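Local atomic coordinates of methyltransferase (Thermus thermophilus, PDB entry 1WS6), a protein that probably transfers a methyl group from S-adenosylmethionine to an acceptor not yet established. Residues R28-R36 and A54-W64; E109-Y120 and L136-H147. All coordinates share one frame; numbering follows the deposited sequence.

Interaction 1 of 2, residues R28-R36 and A54-W64; sequences RKALFDYLR and AVGLEAASEGW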
loop_
_atom_site.group_PDB
_atom_site.type_symbol
_atom_site.label_atom_id
_atom_site.label_comp_id
_atom_site.label_asym_id
_atom_site.label_seq_id
_atom_site.Cartn_x
_atom_site.Cartn_y
_atom_site.Cartn_z
ATOM N N ARG A 28 6.748 1.766 -8.017
ATOM C CA ARG A 28 5.322 1.512 -8.190
ATOM C C ARG A 28 5.044 0.759 -9.477
ATOM O O ARG A 28 4.296 -0.225 -9.486
ATOM C CB ARG A 28 4.528 2.818 -8.216
ATOM C CG ARG A 28 4.358 3.485 -6.875
ATOM C CD ARG A 28 3.484 4.719 -7.008
ATOM N NE ARG A 28 4.009 5.674 -7.985
ATOM C CZ ARG A 28 3.240 6.391 -8.795
ATOM N NH1 ARG A 28 1.919 6.256 -8.736
ATOM N NH2 ARG A 28 3.778 7.229 -9.673
ATOM N N LYS A 29 5.642 1.232 -10.564
ATOM C CA LYS A 29 5.455 0.600 -11.858
ATOM C C LYS A 29 5.898 -0.856 -11.838
ATOM O O LYS A 29 5.252 -1.707 -12.450
ATOM C CB LYS A 29 6.231 1.348 -12.943
ATOM C CG LYS A 29 6.070 0.743 -14.320
ATOM C CD LYS A 29 6.800 1.548 -15.378
ATOM C CE LYS A 29 6.417 1.081 -16.796
ATOM N NZ LYS A 29 6.789 -0.339 -17.061
ATOM N N ALA A 30 6.992 -1.149 -11.141
ATOM C CA ALA A 30 7.479 -2.529 -11.093
ATOM C C ALA A 30 6.588 -3.396 -10.216
ATOM O O ALA A 30 6.218 -4.503 -10.601
ATOM C CB ALA A 30 8.929 -2.580 -10.586
ATOM N N LEU A 31 6.235 -2.891 -9.042
ATOM C CA LEU A 31 5.385 -3.651 -8.142
ATOM C C LEU A 31 4.111 -4.130 -8.838
ATOM O O LEU A 31 3.756 -5.305 -8.753
ATOM C CB LEU A 31 5.000 -2.821 -6.911
ATOM C CG LEU A 31 4.011 -3.605 -6.035
ATOM C CD1 LEU A 31 4.655 -4.918 -5.614
ATOM C CD2 LEU A 31 3.595 -2.800 -4.830
ATOM N N PHE A 32 3.429 -3.228 -9.534
ATOM C CA PHE A 32 2.198 -3.608 -10.202
ATOM C C PHE A 32 2.364 -4.445 -11.467
ATOM O O PHE A 32 1.474 -5.232 -11.797
ATOM C CB PHE A 32 1.338 -2.360 -10.429
ATOM C CG PHE A 32 0.708 -1.849 -9.154
ATOM C CD1 PHE A 32 -0.389 -2.495 -8.604
ATOM C CD2 PHE A 32 1.285 -0.812 -8.444
ATOM C CE1 PHE A 32 -0.896 -2.125 -7.368
ATOM C CE2 PHE A 32 0.780 -0.438 -7.203
ATOM C CZ PHE A 32 -0.314 -1.100 -6.666
ATOM N N ASP A 33 3.489 -4.307 -12.168
ATOM C CA ASP A 33 3.710 -5.131 -13.356
ATOM C C ASP A 33 3.692 -6.560 -12.842
ATOM O O ASP A 33 3.128 -7.457 -13.462
ATOM C CB ASP A 33 5.083 -4.894 -13.989
ATOM C CG ASP A 33 5.159 -3.622 -14.803
ATOM O OD1 ASP A 33 4.106 -3.063 -15.179
ATOM O OD2 ASP A 33 6.302 -3.198 -15.079
ATOM N N TYR A 34 4.322 -6.753 -11.690
ATOM C CA TYR A 34 4.403 -8.058 -11.054
ATOM C C TYR A 34 3.051 -8.515 -10.518
ATOM O O TYR A 34 2.628 -9.639 -10.755
ATOM C CB TYR A 34 5.400 -8.006 -9.900
ATOM C CG TYR A 34 5.491 -9.300 -9.135
ATOM C CD1 TYR A 34 6.081 -10.425 -9.703
ATOM C CD2 TYR A 34 4.959 -9.414 -7.857
ATOM C CE1 TYR A 34 6.137 -11.623 -9.025
ATOM C CE2 TYR A 34 5.009 -10.612 -7.171
ATOM C CZ TYR A 34 5.599 -11.712 -7.761
ATOM O OH TYR A 34 5.638 -12.914 -7.093
ATOM N N LEU A 35 2.377 -7.628 -9.794
ATOM C CA LEU A 35 1.088 -7.940 -9.199
ATOM C C LEU A 35 -0.004 -8.349 -10.174
ATOM O O LEU A 35 -0.768 -9.266 -9.885
ATOM C CB LEU A 35 0.607 -6.761 -8.353
ATOM C CG LEU A 35 0.846 -6.874 -6.846
ATOM C CD1 LEU A 35 2.075 -7.717 -6.558
ATOM C CD2 LEU A 35 0.992 -5.478 -6.265
ATOM N N ARG A 36 -0.107 -7.685 -11.318
ATOM C CA ARG A 36 -1.152 -8.080 -12.255
ATOM C C ARG A 36 -0.734 -9.382 -12.948
ATOM O O ARG A 36 -1.570 -10.170 -13.386
ATOM C CB ARG A 36 -1.434 -6.964 -13.270
ATOM C CG ARG A 36 -0.438 -6.816 -14.399
ATOM C CD ARG A 36 -0.902 -5.715 -15.370
ATOM N NE ARG A 36 -0.776 -4.390 -14.774
ATOM C CZ ARG A 36 0.348 -3.680 -14.780
ATOM N NH1 ARG A 36 1.433 -4.169 -15.363
ATOM N NH2 ARG A 36 0.399 -2.497 -14.187
ATOM N N ALA A 54 -1.170 7.213 -3.187
ATOM C CA ALA A 54 -0.470 6.790 -4.399
ATOM C C ALA A 54 -0.551 5.294 -4.714
ATOM O O ALA A 54 -0.985 4.899 -5.797
ATOM C CB ALA A 54 0.981 7.224 -4.336
ATOM N N VAL A 55 -0.147 4.457 -3.770
ATOM C CA VAL A 55 -0.163 3.022 -4.007
ATOM C C VAL A 55 -1.554 2.392 -3.919
ATOM O O VAL A 55 -1.938 1.611 -4.788
ATOM C CB VAL A 55 0.834 2.299 -3.053
ATOM C CG1 VAL A 55 0.484 2.602 -1.596
ATOM C CG2 VAL A 55 0.817 0.797 -3.323
ATOM N N GLY A 56 -2.318 2.740 -2.891
ATOM C CA GLY A 56 -3.651 2.179 -2.754
ATOM C C GLY A 56 -4.600 2.561 -3.892
ATOM O O GLY A 56 -5.459 1.767 -4.293
ATOM N N LEU A 57 -4.473 3.782 -4.403
ATOM C CA LEU A 57 -5.335 4.215 -5.494
ATOM C C LEU A 57 -4.908 3.548 -6.798
ATOM O O LEU A 57 -5.730 3.321 -7.696
ATOM C CB LEU A 57 -5.298 5.737 -5.636
ATOM C CG LEU A 57 -6.008 6.478 -4.498
ATOM C CD1 LEU A 57 -5.898 7.990 -4.691
ATOM C CD2 LEU A 57 -7.473 6.053 -4.469
ATOM N N GLU A 58 -3.617 3.238 -6.899
ATOM C CA GLU A 58 -3.100 2.580 -8.086
ATOM C C GLU A 58 -3.739 1.195 -8.136
ATOM O O GLU A 58 -4.163 0.733 -9.192
ATOM C CB GLU A 58 -1.581 2.459 -8.006
ATOM C CG GLU A 58 -0.934 1.774 -9.202
ATOM C CD GLU A 58 -0.983 2.617 -10.470
ATOM O OE1 GLU A 58 -0.760 3.843 -10.383
ATOM O OE2 GLU A 58 -1.229 2.050 -11.553
ATOM N N ALA A 59 -3.814 0.538 -6.986
ATOM C CA ALA A 59 -4.422 -0.786 -6.915
ATOM C C ALA A 59 -5.890 -0.693 -7.327
ATOM O O ALA A 59 -6.374 -1.505 -8.117
ATOM C CB ALA A 59 -4.310 -1.353 -5.491
ATOM N N ALA A 60 -6.592 0.300 -6.793
ATOM C CA ALA A 60 -7.997 0.482 -7.113
ATOM C C ALA A 60 -8.166 0.686 -8.603
ATOM O O ALA A 60 -9.038 0.088 -9.227
ATOM C CB ALA A 60 -8.552 1.671 -6.364
ATOM N N SER A 61 -7.319 1.527 -9.179
ATOM C CA SER A 61 -7.388 1.811 -10.599
ATOM C C SER A 61 -7.130 0.569 -11.426
ATOM O O SER A 61 -7.571 0.471 -12.568
ATOM C CB SER A 61 -6.364 2.881 -10.978
ATOM O OG SER A 61 -6.385 3.129 -12.374
ATOM N N GLU A 62 -6.418 -0.389 -10.851
ATOM C CA GLU A 62 -6.099 -1.588 -11.596
ATOM C C GLU A 62 -7.008 -2.769 -11.331
ATOM O O GLU A 62 -6.679 -3.896 -11.678
ATOM C CB GLU A 62 -4.628 -1.965 -11.381
ATOM C CG GLU A 62 -3.689 -1.031 -12.137
ATOM C CD GLU A 62 -2.224 -1.399 -12.011
ATOM O OE1 GLU A 62 -1.877 -2.598 -12.123
ATOM O OE2 GLU A 62 -1.411 -0.470 -11.819
ATOM N N GLY A 63 -8.160 -2.502 -10.727
ATOM C CA GLY A 63 -9.114 -3.565 -10.474
ATOM C C GLY A 63 -9.116 -4.227 -9.111
ATOM O O GLY A 63 -9.862 -5.182 -8.898
ATOM N N TRP A 64 -8.289 -3.750 -8.188
ATOM C CA TRP A 64 -8.262 -4.322 -6.844
ATOM C C TRP A 64 -9.336 -3.667 -5.995
ATOM O O TRP A 64 -9.753 -2.547 -6.278
ATOM C CB TRP A 64 -6.921 -4.065 -6.165
ATOM C CG TRP A 64 -5.784 -4.775 -6.779
ATOM C CD1 TRP A 64 -5.057 -4.387 -7.864
ATOM C CD2 TRP A 64 -5.268 -6.040 -6.376
ATOM N NE1 TRP A 64 -4.110 -5.342 -8.163
ATOM C CE2 TRP A 64 -4.225 -6.369 -7.262
ATOM C CE3 TRP A 64 -5.591 -6.933 -5.354
ATOM C CZ2 TRP A 64 -3.506 -7.553 -7.155
ATOM C CZ3 TRP A 64 -4.879 -8.103 -5.250
ATOM C CH2 TRP A 64 -3.849 -8.407 -6.143
#
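Phe-32, an apolar ring, sits among the side chains of two acids, Glu-58 and Glu-62. CG of Glu-58 lies over one face of the ring, 3.7 Å from the centroid, in a CH-pi contact: the aliphatic part of the acid offers the ring an apolar surface, while the chi2 bend (70°) carries the charged end past it. The Glu-62 carboxylate borders the root of Phe-32, with OE2 3.6 Å from CB. Glu-58 OE2 and Glu-62 OE2 lie 2.5 Å apart, an approach that would be consistent with a shared proton. Backbone N-H groups of Leu-5 and Gly-6 also hold the Glu-58 carboxylate. Arg-28 adds a long, purely electrostatic salt bridge to Glu-58, its stronger partner being Arg-3 O. Further along the helix, Arg-36 NH2 donates to Glu-62 OE1 at 3.1 Å, from above the carboxylate plane, and Arg-36 NH1 donates to Asp-33 OD1 nearly in the guanidinium plane, extending a network that reaches Lys-29. Phe-32 CZ touches Val-55 CG2 at 4.0 Å, and Phe-32 CE1 packs against the small side chain of Ala-59. Phe-32 thus spans the distance between the segment axes, 11.3 Å apart at closest and inclined at 35°. Gly-63, at positive phi, closes helix 54-61 in a Schellman motif. Two helices running in broadly the same direction and packed against the central sheet are characteristic of the Rossmann-like methyltransferase fold.

Interaction 2 of 2, residues E109-Y120 and L136-H147; sequences ERFTVAFMAPPY and LVEAGGLYVLQH
Both Phe-115 (chi1 170°) and Gln-146 (chi1 177°) hold CG anti to the backbone N, and the extended Gln-146 chain carries its amide to the edge of the Phe-115 ring, where NE2 lies 3.6 Å from CZ. These residues belong to two neighbouring parallel strands, 111-116 and 141-148, joined through helix 126-134 as a beta-alpha-beta unit of the Rossmann-like sheet. At the other end of the Gln-146 amide, OE1 accepts a weak hydrogen bond from Tyr-120 OH. A parallel ladder binds 113-116 to 141-147, with Gln-146 N to Met-116 O nearly straight at 175°; the turn from Glu-138 to Gly-141 interrupts it. Branched Val-144 suits the strand and sets CG1 3.8 Å from CD2 of Phe-115. On the other face, small Ala-114 lets CG2 of Val-137 come within 3.7 Å of its CB, and that methyl also lies over one face of the Tyr-143 ring. Where the strands bend, Thr-112 OG1 donates to Glu-138 OE1 at 2.8 Å, from above the carboxylate plane. Replacing Glu-138 by alanine would probably leave the Thr-112 hydroxyl without this acceptor. Glycine suits position 141 because a beta carbon there would clash with Thr-112 O, which already lies 3.0 Å from Gly-141 CA.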
loop_
_atom_site.group_PDB
_atom_site.type_symbol
_atom_site.label_atom_id
_atom_site.label_comp_id
_atom_site.label_asym_id
_atom_site.label_seq_id
_atom_site.Cartn_x
_atom_site.Cartn_y
_atom_site.Cartn_z
ATOM N N GLU A 109 -11.649 -9.815 8.405
ATOM C CA GLU A 109 -11.217 -9.178 7.169
ATOM C C GLU A 109 -10.030 -9.920 6.566
ATOM O O GLU A 109 -9.123 -10.361 7.286
ATOM C CB GLU A 109 -10.811 -7.727 7.439
ATOM C CG GLU A 109 -11.948 -6.846 7.894
ATOM C CD GLU A 109 -12.841 -6.438 6.749
ATOM O OE1 GLU A 109 -13.024 -7.251 5.819
ATOM O OE2 GLU A 109 -13.371 -5.310 6.786
ATOM N N ARG A 110 -10.042 -10.062 5.245
ATOM C CA ARG A 110 -8.949 -10.721 4.553
ATOM C C ARG A 110 -8.620 -10.082 3.214
ATOM O O ARG A 110 -9.492 -9.541 2.527
ATOM C CB ARG A 110 -9.227 -12.217 4.411
ATOM C CG ARG A 110 -8.441 -13.004 5.440
ATOM C CD ARG A 110 -9.268 -14.077 6.084
ATOM N NE ARG A 110 -8.645 -14.593 7.305
ATOM C CZ ARG A 110 -8.446 -13.878 8.410
ATOM N NH1 ARG A 110 -8.813 -12.602 8.461
ATOM N NH2 ARG A 110 -7.902 -14.448 9.477
ATOM N N PHE A 111 -7.341 -10.139 2.859
ATOM C CA PHE A 111 -6.853 -9.534 1.632
ATOM C C PHE A 111 -5.889 -10.438 0.901
ATOM O O PHE A 111 -5.282 -11.338 1.490
ATOM C CB PHE A 111 -6.121 -8.234 1.955
ATOM C CG PHE A 111 -6.915 -7.283 2.795
ATOM C CD1 PHE A 111 -7.595 -6.225 2.213
ATOM C CD2 PHE A 111 -6.989 -7.452 4.172
ATOM C CE1 PHE A 111 -8.338 -5.351 2.988
ATOM C CE2 PHE A 111 -7.731 -6.581 4.955
ATOM C CZ PHE A 111 -8.406 -5.528 4.362
ATOM N N THR A 112 -5.731 -10.174 -0.388
ATOM C CA THR A 112 -4.813 -10.940 -1.213
ATOM C C THR A 112 -3.414 -10.312 -1.142
ATOM O O THR A 112 -2.399 -11.005 -1.203
ATOM C CB THR A 112 -5.315 -10.962 -2.653
ATOM O OG1 THR A 112 -6.595 -11.605 -2.675
ATOM C CG2 THR A 112 -4.348 -11.703 -3.560
ATOM N N VAL A 113 -3.376 -8.993 -0.996
ATOM C CA VAL A 113 -2.119 -8.270 -0.910
ATOM C C VAL A 113 -2.184 -7.177 0.145
ATOM O O VAL A 113 -3.198 -6.489 0.284
ATOM C CB VAL A 113 -1.759 -7.594 -2.245
ATOM C CG1 VAL A 113 -0.488 -6.777 -2.079
ATOM C CG2 VAL A 113 -1.595 -8.639 -3.327
ATOM N N ALA A 114 -1.105 -7.032 0.897
ATOM C CA ALA A 114 -1.035 -5.999 1.918
ATOM C C ALA A 114 0.296 -5.282 1.722
ATOM O O ALA A 114 1.351 -5.837 2.013
ATOM C CB ALA A 114 -1.115 -6.614 3.312
ATOM N N PHE A 115 0.226 -4.060 1.197
ATOM C CA PHE A 115 1.400 -3.236 0.935
ATOM C C PHE A 115 1.582 -2.195 2.022
ATOM O O PHE A 115 0.645 -1.474 2.372
ATOM C CB PHE A 115 1.265 -2.531 -0.421
ATOM C CG PHE A 115 2.315 -1.471 -0.666
ATOM C CD1 PHE A 115 2.173 -0.187 -0.141
ATOM C CD2 PHE A 115 3.452 -1.759 -1.406
ATOM C CE1 PHE A 115 3.151 0.792 -0.350
ATOM C CE2 PHE A 115 4.436 -0.789 -1.621
ATOM C CZ PHE A 115 4.286 0.488 -1.093
HETATM N N MSE A 116 2.797 -2.099 2.542
HETATM C CA MSE A 116 3.080 -1.135 3.585
HETATM C C MSE A 116 4.351 -0.326 3.330
HETATM O O MSE A 116 5.444 -0.875 3.228
HETATM C CB MSE A 116 3.173 -1.855 4.926
HETATM C CG MSE A 116 3.563 -0.971 6.080
HETATM SE SE MSE A 116 3.371 -1.883 7.774
HETATM C CE MSE A 116 1.605 -1.274 8.164
ATOM N N ALA A 117 4.192 0.986 3.222
ATOM C CA ALA A 117 5.314 1.886 3.008
ATOM C C ALA A 117 5.227 3.014 4.037
ATOM O O ALA A 117 4.913 4.161 3.711
ATOM C CB ALA A 117 5.277 2.449 1.589
ATOM N N PRO A 118 5.499 2.692 5.304
ATOM C CA PRO A 118 5.443 3.691 6.370
ATOM C C PRO A 118 6.617 4.659 6.316
ATOM O O PRO A 118 7.631 4.380 5.682
ATOM C CB PRO A 118 5.446 2.838 7.635
ATOM C CG PRO A 118 6.279 1.669 7.252
ATOM C CD PRO A 118 5.868 1.365 5.830
ATOM N N PRO A 119 6.481 5.829 6.958
ATOM C CA PRO A 119 7.579 6.796 6.947
ATOM C C PRO A 119 8.813 6.206 7.620
ATOM O O PRO A 119 8.756 5.757 8.759
ATOM C CB PRO A 119 6.993 7.995 7.692
ATOM C CG PRO A 119 5.969 7.391 8.579
ATOM C CD PRO A 119 5.318 6.363 7.689
ATOM N N TYR A 120 9.918 6.210 6.884
ATOM C CA TYR A 120 11.201 5.660 7.317
ATOM C C TYR A 120 11.718 6.057 8.699
ATOM O O TYR A 120 12.653 5.435 9.215
ATOM C CB TYR A 120 12.260 5.987 6.262
ATOM C CG TYR A 120 11.942 5.370 4.923
ATOM C CD1 TYR A 120 12.685 5.677 3.791
ATOM C CD2 TYR A 120 10.895 4.463 4.797
ATOM C CE1 TYR A 120 12.387 5.088 2.564
ATOM C CE2 TYR A 120 10.593 3.877 3.585
ATOM C CZ TYR A 120 11.338 4.188 2.472
ATOM O OH TYR A 120 11.022 3.591 1.270
ATOM N N LEU A 136 -3.682 -11.109 8.232
ATOM C CA LEU A 136 -4.773 -10.625 7.384
ATOM C C LEU A 136 -4.748 -11.053 5.909
ATOM O O LEU A 136 -5.764 -10.959 5.226
ATOM C CB LEU A 136 -4.854 -9.104 7.461
ATOM C CG LEU A 136 -5.147 -8.490 8.836
ATOM C CD1 LEU A 136 -5.143 -6.974 8.715
ATOM C CD2 LEU A 136 -6.505 -8.993 9.359
ATOM N N VAL A 137 -3.602 -11.520 5.418
ATOM C CA VAL A 137 -3.497 -11.961 4.026
ATOM C C VAL A 137 -3.806 -13.451 3.882
ATOM O O VAL A 137 -3.232 -14.292 4.564
ATOM C CB VAL A 137 -2.089 -11.699 3.447
ATOM C CG1 VAL A 137 -1.988 -12.284 2.041
ATOM C CG2 VAL A 137 -1.809 -10.199 3.406
ATOM N N GLU A 138 -4.724 -13.758 2.977
ATOM C CA GLU A 138 -5.157 -15.120 2.701
ATOM C C GLU A 138 -4.021 -15.962 2.135
ATOM O O GLU A 138 -3.040 -15.429 1.608
ATOM C CB GLU A 138 -6.286 -15.084 1.678
ATOM C CG GLU A 138 -5.792 -14.760 0.286
ATOM C CD GLU A 138 -6.905 -14.426 -0.683
ATOM O OE1 GLU A 138 -6.601 -14.277 -1.889
ATOM O OE2 GLU A 138 -8.072 -14.303 -0.245
ATOM N N ALA A 139 -4.157 -17.281 2.241
ATOM C CA ALA A 139 -3.149 -18.185 1.702
ATOM C C ALA A 139 -2.971 -17.839 0.230
ATOM O O ALA A 139 -3.947 -17.586 -0.479
ATOM C CB ALA A 139 -3.603 -19.625 1.842
ATOM N N GLY A 140 -1.726 -17.822 -0.227
ATOM C CA GLY A 140 -1.470 -17.494 -1.615
ATOM C C GLY A 140 -1.215 -16.013 -1.851
ATOM O O GLY A 140 -0.746 -15.630 -2.916
ATOM N N GLY A 141 -1.511 -15.186 -0.855
ATOM C CA GLY A 141 -1.307 -13.755 -0.996
ATOM C C GLY A 141 0.092 -13.266 -0.682
ATOM O O GLY A 141 1.013 -14.059 -0.479
ATOM N N LEU A 142 0.241 -11.945 -0.630
ATOM C CA LEU A 142 1.525 -11.308 -0.360
ATOM C C LEU A 142 1.513 -10.159 0.627
ATOM O O LEU A 142 0.535 -9.422 0.730
ATOM C CB LEU A 142 2.120 -10.738 -1.641
ATOM C CG LEU A 142 2.913 -11.606 -2.596
ATOM C CD1 LEU A 142 3.374 -10.735 -3.753
ATOM C CD2 LEU A 142 4.100 -12.229 -1.864
ATOM N N TYR A 143 2.628 -10.026 1.343
ATOM C CA TYR A 143 2.869 -8.920 2.261
ATOM C C TYR A 143 4.035 -8.238 1.560
ATOM O O TYR A 143 5.065 -8.865 1.305
ATOM C CB TYR A 143 3.342 -9.371 3.651
ATOM C CG TYR A 143 2.261 -9.900 4.566
ATOM C CD1 TYR A 143 2.036 -11.267 4.689
ATOM C CD2 TYR A 143 1.461 -9.033 5.304
ATOM C CE1 TYR A 143 1.049 -11.755 5.518
ATOM C CE2 TYR A 143 0.464 -9.514 6.140
ATOM C CZ TYR A 143 0.264 -10.877 6.239
ATOM O OH TYR A 143 -0.734 -11.369 7.040
ATOM N N VAL A 144 3.867 -6.973 1.210
ATOM C CA VAL A 144 4.929 -6.244 0.546
ATOM C C VAL A 144 5.348 -5.103 1.449
ATOM O O VAL A 144 4.526 -4.278 1.844
ATOM C CB VAL A 144 4.464 -5.672 -0.796
ATOM C CG1 VAL A 144 5.607 -4.895 -1.440
ATOM C CG2 VAL A 144 3.987 -6.804 -1.705
ATOM N N LEU A 145 6.634 -5.050 1.759
ATOM C CA LEU A 145 7.147 -4.022 2.645
ATOM C C LEU A 145 8.150 -3.118 1.919
ATOM O O LEU A 145 9.100 -3.614 1.317
ATOM C CB LEU A 145 7.802 -4.716 3.847
ATOM C CG LEU A 145 7.043 -5.994 4.290
ATOM C CD1 LEU A 145 7.845 -6.797 5.314
ATOM C CD2 LEU A 145 5.692 -5.609 4.872
ATOM N N GLN A 146 7.925 -1.804 1.937
ATOM C CA GLN A 146 8.862 -0.879 1.295
ATOM C C GLN A 146 9.694 -0.254 2.400
ATOM O O GLN A 146 9.171 0.081 3.453
ATOM C CB GLN A 146 8.143 0.227 0.516
ATOM C CG GLN A 146 9.117 1.231 -0.102
ATOM C CD GLN A 146 8.433 2.410 -0.788
ATOM O OE1 GLN A 146 8.809 3.569 -0.578
ATOM N NE2 GLN A 146 7.438 2.120 -1.625
ATOM N N HIS A 147 10.987 -0.085 2.157
ATOM C CA HIS A 147 11.878 0.463 3.170
ATOM C C HIS A 147 13.223 0.848 2.563
ATOM O O HIS A 147 13.495 0.569 1.398
ATOM C CB HIS A 147 12.109 -0.609 4.224
ATOM C CG HIS A 147 12.597 -1.906 3.649
ATOM N ND1 HIS A 147 13.878 -2.073 3.171
ATOM C CD2 HIS A 147 11.959 -3.080 3.429
ATOM C CE1 HIS A 147 14.009 -3.293 2.683
ATOM N NE2 HIS A 147 12.859 -3.925 2.826
#

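How the interactions relate
Interaction 1 lies on one face of the sheet whose middle includes the strand pair of interaction 2; their centres are about 13 Å apart. Phe-115 is the main joint: its CE1 packs 3.5 Å from Val-55 CG1, and its CD2 lies 3.6 Å from Leu-31 CD2, so one ring from interaction 2 meets both helices. Further along, Trp-64 CH2 touches Val-113 CG2 at 3.6 Å, and Tyr-34 CE2 reaches Leu-142 CD1 at 3.8 Å. Gly-56 fits a Rossmann-type glycine pattern, consistent with cofactor binding near the start of its helix. Ala-Pro-Pro-Tyr at 117-120 recalls the (Asp/Asn)-Pro-Pro-Tyr loop of amino-methyltransferases, with alanine replacing the acid or amide, and may lie beside the cofactor site.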